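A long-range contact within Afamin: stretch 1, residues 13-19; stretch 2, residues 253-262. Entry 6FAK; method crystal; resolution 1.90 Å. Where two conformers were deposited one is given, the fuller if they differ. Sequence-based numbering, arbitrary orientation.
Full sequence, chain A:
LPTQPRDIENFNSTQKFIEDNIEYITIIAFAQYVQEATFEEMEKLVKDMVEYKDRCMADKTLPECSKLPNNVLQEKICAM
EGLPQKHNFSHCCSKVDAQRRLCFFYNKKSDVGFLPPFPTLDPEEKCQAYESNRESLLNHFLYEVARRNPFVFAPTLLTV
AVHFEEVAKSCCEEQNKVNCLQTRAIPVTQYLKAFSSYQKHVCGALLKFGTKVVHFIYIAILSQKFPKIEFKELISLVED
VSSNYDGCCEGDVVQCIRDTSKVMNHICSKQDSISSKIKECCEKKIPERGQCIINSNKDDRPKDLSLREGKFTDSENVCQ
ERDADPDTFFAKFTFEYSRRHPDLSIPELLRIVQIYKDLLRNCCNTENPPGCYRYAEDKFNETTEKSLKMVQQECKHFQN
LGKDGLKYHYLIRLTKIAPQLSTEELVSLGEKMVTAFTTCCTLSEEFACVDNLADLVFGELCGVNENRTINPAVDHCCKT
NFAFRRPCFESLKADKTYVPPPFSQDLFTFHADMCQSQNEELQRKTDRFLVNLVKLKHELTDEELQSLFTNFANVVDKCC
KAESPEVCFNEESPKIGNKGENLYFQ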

ATOM      1  N   SER A  13     -21.866  12.990 -16.107  1.00 62.19           N
ATOM      2  CA  SER A  13     -21.427  13.486 -14.797  1.00 60.78           C
ATOM      3  C   SER A  13     -19.915  13.327 -14.567  1.00 54.81           C
ATOM      4  O   SER A  13     -19.262  14.220 -14.015  1.00 51.83           O
ATOM      5  N   THR A  14     -19.382  12.179 -14.970  1.00 52.70           N
ATOM      6  CA  THR A  14     -17.939  11.910 -14.887  1.00 49.07           C
ATOM      7  C   THR A  14     -17.125  12.900 -15.727  1.00 47.09           C
ATOM      8  O   THR A  14     -16.153  13.448 -15.229  1.00 45.75           O
ATOM      9  N   GLN A  15     -17.521  13.110 -16.987  1.00 47.95           N
ATOM     10  CA  GLN A  15     -16.875  14.092 -17.875  1.00 49.88           C
ATOM     11  C   GLN A  15     -16.981  15.504 -17.311  1.00 52.22           C
ATOM     12  O   GLN A  15     -16.051  16.310 -17.441  1.00 53.87           O
ATOM     13  N   LYS A  16     -18.098  15.792 -16.653  1.00 52.88           N
ATOM     14  CA  LYS A  16     -18.257  17.078 -16.005  1.00 54.34           C
ATOM     15  C   LYS A  16     -17.335  17.186 -14.827  1.00 47.89           C
ATOM     16  O   LYS A  16     -16.681  18.191 -14.683  1.00 46.00           O
ATOM     17  N   PHE A  17     -17.315  16.174 -13.963  1.00 46.39           N
ATOM     18  CA  PHE A  17     -16.378  16.166 -12.836  1.00 46.09           C
ATOM     19  C   PHE A  17     -14.918  16.417 -13.303  1.00 43.90           C
ATOM     20  O   PHE A  17     -14.201  17.217 -12.697  1.00 43.87           O
ATOM     21  N   ILE A  18     -14.496  15.739 -14.366  1.00 45.14           N
ATOM     22  CA  ILE A  18     -13.115  15.862 -14.887  1.00 47.31           C
ATOM     23  C   ILE A  18     -12.822  17.248 -15.446  1.00 52.69           C
ATOM     24  O   ILE A  18     -11.766  17.837 -15.129  1.00 53.55           O
ATOM     25  N   GLU A  19     -13.738  17.754 -16.275  1.00 54.71           N
ATOM     26  CA  GLU A  19     -13.635  19.123 -16.828  1.00 56.83           C
ATOM     27  C   GLU A  19     -13.545  20.156 -15.711  1.00 57.27           C
ATOM     28  O   GLU A  19     -12.676  21.024 -15.730  1.00 58.46           O
ATOM     29  N   VAL A 253      -4.297   9.430 -14.806  0.51 27.07           N
ATOM     30  CA  VAL A 253      -5.266   9.985 -13.824  0.51 27.45           C
ATOM     31  C   VAL A 253      -6.693  10.113 -14.372  0.51 27.91           C
ATOM     32  O   VAL A 253      -7.647   9.731 -13.700  0.51 27.76           O
ATOM     33  N   VAL A 254      -6.819  10.605 -15.605  1.00 28.56           N
ATOM     34  CA  VAL A 254      -8.125  10.702 -16.285  1.00 29.66           C
ATOM     35  C   VAL A 254      -8.808   9.338 -16.493  1.00 29.88           C
ATOM     36  O   VAL A 254      -9.966   9.153 -16.124  1.00 30.14           O
ATOM     37  N   GLN A 255      -8.082   8.387 -17.063  1.00 29.30           N
ATOM     38  CA  GLN A 255      -8.622   7.050 -17.263  1.00 30.22           C
ATOM     39  C   GLN A 255      -8.986   6.370 -15.935  1.00 29.01           C
ATOM     40  O   GLN A 255      -9.965   5.615 -15.845  1.00 28.37           O
ATOM     41  N   CYS A 256      -8.163   6.598 -14.927  1.00 28.03           N
ATOM     42  CA  CYS A 256      -8.413   6.076 -13.597  1.00 28.30           C
ATOM     43  C   CYS A 256      -9.758   6.556 -13.056  1.00 28.36           C
ATOM     44  O   CYS A 256     -10.564   5.740 -12.577  1.00 27.66           O
ATOM     45  N   ILE A 257      -9.974   7.874 -13.115  1.00 28.89           N
ATOM     46  CA  ILE A 257     -11.236   8.480 -12.655  1.00 30.35           C
ATOM     47  C   ILE A 257     -12.423   7.904 -13.433  1.00 30.19           C
ATOM     48  O   ILE A 257     -13.373   7.451 -12.811  1.00 29.63           O
ATOM     49  N   ARG A 258     -12.317   7.885 -14.760  1.00 31.26           N
ATOM     50  CA  ARG A 258     -13.345   7.293 -15.644  1.00 33.51           C
ATOM     51  C   ARG A 258     -13.640   5.842 -15.345  1.00 33.66           C
ATOM     52  O   ARG A 258     -14.790   5.461 -15.283  1.00 33.09           O
ATOM     53  N   ASP A 259     -12.611   5.016 -15.229  1.00 32.52           N
ATOM     54  CA  ASP A 259     -12.818   3.592 -14.922  1.00 33.15           C
ATOM     55  C   ASP A 259     -13.337   3.369 -13.511  1.00 31.61           C
ATOM     56  O   ASP A 259     -14.108   2.439 -13.310  1.00 30.68           O
ATOM     57  N   THR A 260     -12.898   4.165 -12.527  1.00 31.20           N
ATOM     58  CA  THR A 260     -13.436   4.063 -11.179  1.00 31.48           C
ATOM     59  C   THR A 260     -14.957   4.389 -11.198  1.00 33.22           C
ATOM     60  O   THR A 260     -15.758   3.638 -10.662  1.00 32.32           O
ATOM     61  N   SER A 261     -15.332   5.464 -11.880  1.00 35.30           N
ATOM     62  CA  SER A 261     -16.735   5.824 -12.013  1.00 39.57           C
ATOM     63  C   SER A 261     -17.558   4.707 -12.704  1.00 38.74           C
ATOM     64  O   SER A 261     -18.658   4.360 -12.267  1.00 39.47           O
ATOM     65  N   LYS A 262     -17.005   4.103 -13.736  1.00 39.64           N
ATOM     66  CA  LYS A 262     -17.651   2.938 -14.362  1.00 40.29           C
ATOM     67  C   LYS A 262     -17.906   1.781 -13.365  1.00 38.58           C
ATOM     68  O   LYS A 262     -18.989   1.205 -13.351  1.00 38.78           O
TER

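Two helices that meet far apart in sequence often divide their interface into polar clasps and an apolar seam, and residues 13-19 and 253-262 of afamin illustrate the principle on a small scale. The helices run roughly antiparallel, at 148°, with axes 10.2 Å apart at closest approach. The shortest polar contact is a hydrogen bond between hydroxyls, T14 OG1 to S261 OG at 2.6 Å. Both CA-to-CB bonds point toward the opposing helix, and the m rotamer of T14 and the t rotamer of S261 bring the two oxygens together; either could be the donor.

A second clasp is built from longer side chains. Q15 and R258 both leave their helices sideways, yet their ends come nearer the partner. Q15 (chi1 t, chi2 p) presents its amide oxygen, and R258, with chi1 m followed by t at chi2 and chi3, extends far enough for NH2 to donate to Q15 OE1 at 3.2 Å. A water reinforces this link: it donates to Q15 OE1 at 2.7 Å and accepts from R258 NE, also at 2.7 Å, so the same amide oxygen receives both a direct and a water-mediated bond.

Apolar packing centres on I18 and I257, both pointing toward the other helix and both with chi1 m and chi2 t. I18 CG1 lies 4.0 Å from I257 CG2, and that same methyl lies 4.2 Å from F17 CD2, the phenyl ring (chi1 t) meeting it obliquely. I18 CD1 reaches V254 CG1 at 4.2 Å, although V254, chi1 t, points sideways. The arginine also contributes its aliphatic portion: R258 CG lies 3.8 Å from I18 CD1 and 4.2 Å from T14 CG2. One long side chain thus serves both polar and apolar contacts, while T14 pairs its hydroxyl hydrogen bond with methyl packing.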

ATOM      1  CB  SER A  13     -22.170  12.737 -13.669  1.00 66.28           C
ATOM      2  OG  SER A  13     -23.525  12.494 -14.004  1.00 73.67           O
ATOM      3  CB  THR A  14     -17.604  10.455 -15.313  1.00 50.67           C
ATOM      4  OG1 THR A  14     -18.351   9.536 -14.503  1.00 46.39           O
ATOM      5  CG2 THR A  14     -16.079  10.149 -15.152  1.00 48.39           C
ATOM      6  CB  GLN A  15     -17.493  14.052 -19.283  1.00 54.28           C
ATOM      7  CG  GLN A  15     -16.797  14.895 -20.353  1.00 58.02           C
ATOM      8  CD  GLN A  15     -15.326  14.545 -20.557  1.00 57.83           C
ATOM      9  OE1 GLN A  15     -14.924  13.406 -20.327  1.00 57.09           O
ATOM     10  NE2 GLN A  15     -14.508  15.538 -20.967  1.00 53.37           N
ATOM     11  CB  LYS A  16     -19.708  17.357 -15.571  1.00 61.53           C
ATOM     12  CG  LYS A  16     -20.442  18.318 -16.495  1.00 74.04           C
ATOM     13  CD  LYS A  16     -20.716  17.737 -17.887  1.00 83.59           C
ATOM     14  CE  LYS A  16     -19.732  18.198 -18.957  1.00 89.15           C
ATOM     15  NZ  LYS A  16     -19.722  19.680 -19.151  1.00 91.19           N
ATOM     16  CB  PHE A  17     -16.474  14.862 -12.050  1.00 46.37           C
ATOM     17  CG  PHE A  17     -15.521  14.785 -10.884  1.00 45.18           C
ATOM     18  CD1 PHE A  17     -15.898  15.258  -9.634  1.00 45.24           C
ATOM     19  CD2 PHE A  17     -14.240  14.258 -11.037  1.00 45.61           C
ATOM     20  CE1 PHE A  17     -15.022  15.200  -8.558  1.00 44.86           C
ATOM     21  CE2 PHE A  17     -13.361  14.203  -9.961  1.00 43.75           C
ATOM     22  CZ  PHE A  17     -13.752  14.678  -8.721  1.00 45.38           C
ATOM     23  CB  ILE A  18     -12.808  14.799 -15.958  1.00 46.69           C
ATOM     24  CG1 ILE A  18     -12.706  13.424 -15.293  1.00 45.84           C
ATOM     25  CG2 ILE A  18     -11.491  15.091 -16.679  1.00 47.30           C
ATOM     26  CD1 ILE A  18     -12.855  12.281 -16.269  1.00 45.41           C
ATOM     27  CB  GLU A  19     -14.852  19.451 -17.694  1.00 63.39           C
ATOM     28  CG  GLU A  19     -14.871  18.817 -19.078  1.00 67.27           C
ATOM     29  CD  GLU A  19     -16.112  19.198 -19.877  1.00 74.51           C
ATOM     30  OE1 GLU A  19     -17.054  19.802 -19.302  1.00 74.85           O
ATOM     31  OE2 GLU A  19     -16.143  18.904 -21.093  1.00 83.06           O
ATOM     32  CB  VAL A 253      -4.786  11.306 -13.196  0.51 27.60           C
ATOM     33  CG1 VAL A 253      -3.487  11.092 -12.439  0.51 27.24           C
ATOM     34  CG2 VAL A 253      -4.616  12.403 -14.251  0.51 28.25           C
ATOM     35  CB  VAL A 254      -8.004  11.473 -17.638  1.00 30.44           C
ATOM     36  CG1 VAL A 254      -9.326  11.484 -18.380  1.00 31.78           C
ATOM     37  CG2 VAL A 254      -7.539  12.894 -17.375  1.00 31.17           C
ATOM     38  CB  GLN A 255      -7.623   6.169 -18.020  1.00 31.81           C
ATOM     39  CG  GLN A 255      -8.245   4.914 -18.618  1.00 36.56           C
ATOM     40  CD  GLN A 255      -9.346   5.259 -19.639  1.00 40.77           C
ATOM     41  OE1 GLN A 255      -9.289   6.284 -20.322  1.00 42.45           O
ATOM     42  NE2 GLN A 255     -10.372   4.456 -19.666  1.00 41.71           N
ATOM     43  CB  CYS A 256      -7.254   6.446 -12.653  1.00 28.40           C
ATOM     44  SG  CYS A 256      -7.299   5.785 -10.972  1.00 28.09           S
ATOM     45  CB  ILE A 257     -11.197  10.052 -12.674  1.00 31.12           C
ATOM     46  CG1 ILE A 257     -10.286  10.575 -11.578  1.00 31.42           C
ATOM     47  CG2 ILE A 257     -12.579  10.646 -12.459  1.00 32.44           C
ATOM     48  CD1 ILE A 257      -9.742  11.971 -11.806  1.00 32.25           C
ATOM     49  CB  ARG A 258     -12.936   7.363 -17.132  1.00 35.86           C
ATOM     50  CG  ARG A 258     -13.032   8.767 -17.720  1.00 38.81           C
ATOM     51  CD  ARG A 258     -12.730   8.810 -19.217  1.00 41.86           C
ATOM     52  NE  ARG A 258     -12.730  10.194 -19.709  1.00 44.94           N
ATOM     53  CZ  ARG A 258     -12.068  10.673 -20.771  1.00 46.62           C
ATOM     54  NH1 ARG A 258     -11.294   9.884 -21.515  1.00 45.04           N
ATOM     55  NH2 ARG A 258     -12.169  11.948 -21.078  1.00 49.15           N
ATOM     56  CB  ASP A 259     -11.560   2.728 -15.164  1.00 36.20           C
ATOM     57  CG  ASP A 259     -11.142   2.687 -16.613  1.00 41.73           C
ATOM     58  OD1 ASP A 259     -11.956   3.081 -17.446  1.00 44.31           O
ATOM     59  OD2 ASP A 259     -10.000   2.265 -16.931  1.00 47.53           O
ATOM     60  CB  THR A 260     -12.687   5.004 -10.217  1.00 31.22           C
ATOM     61  OG1 THR A 260     -11.305   4.610 -10.131  1.00 29.80           O
ATOM     62  CG2 THR A 260     -13.298   4.987  -8.794  1.00 31.86           C
ATOM     63  CB  SER A 261     -16.874   7.158 -12.746  1.00 42.03           C
ATOM     64  OG  SER A 261     -18.216   7.369 -13.088  1.00 46.82           O
ATOM     65  CB  LYS A 262     -16.812   2.443 -15.539  1.00 43.45           C
ATOM     66  CG  LYS A 262     -17.459   1.336 -16.382  1.00 48.70           C
ATOM     67  CD  LYS A 262     -16.624   1.036 -17.620  1.00 54.41           C
ATOM     68  CE  LYS A 262     -17.369   0.138 -18.599  1.00 63.10           C
ATOM     69  NZ  LYS A 262     -16.495  -0.381 -19.704  1.00 68.47           N
TER
HETATM   70  O   HOH W   1     -15.059  11.265 -18.760  1.00 53.15           O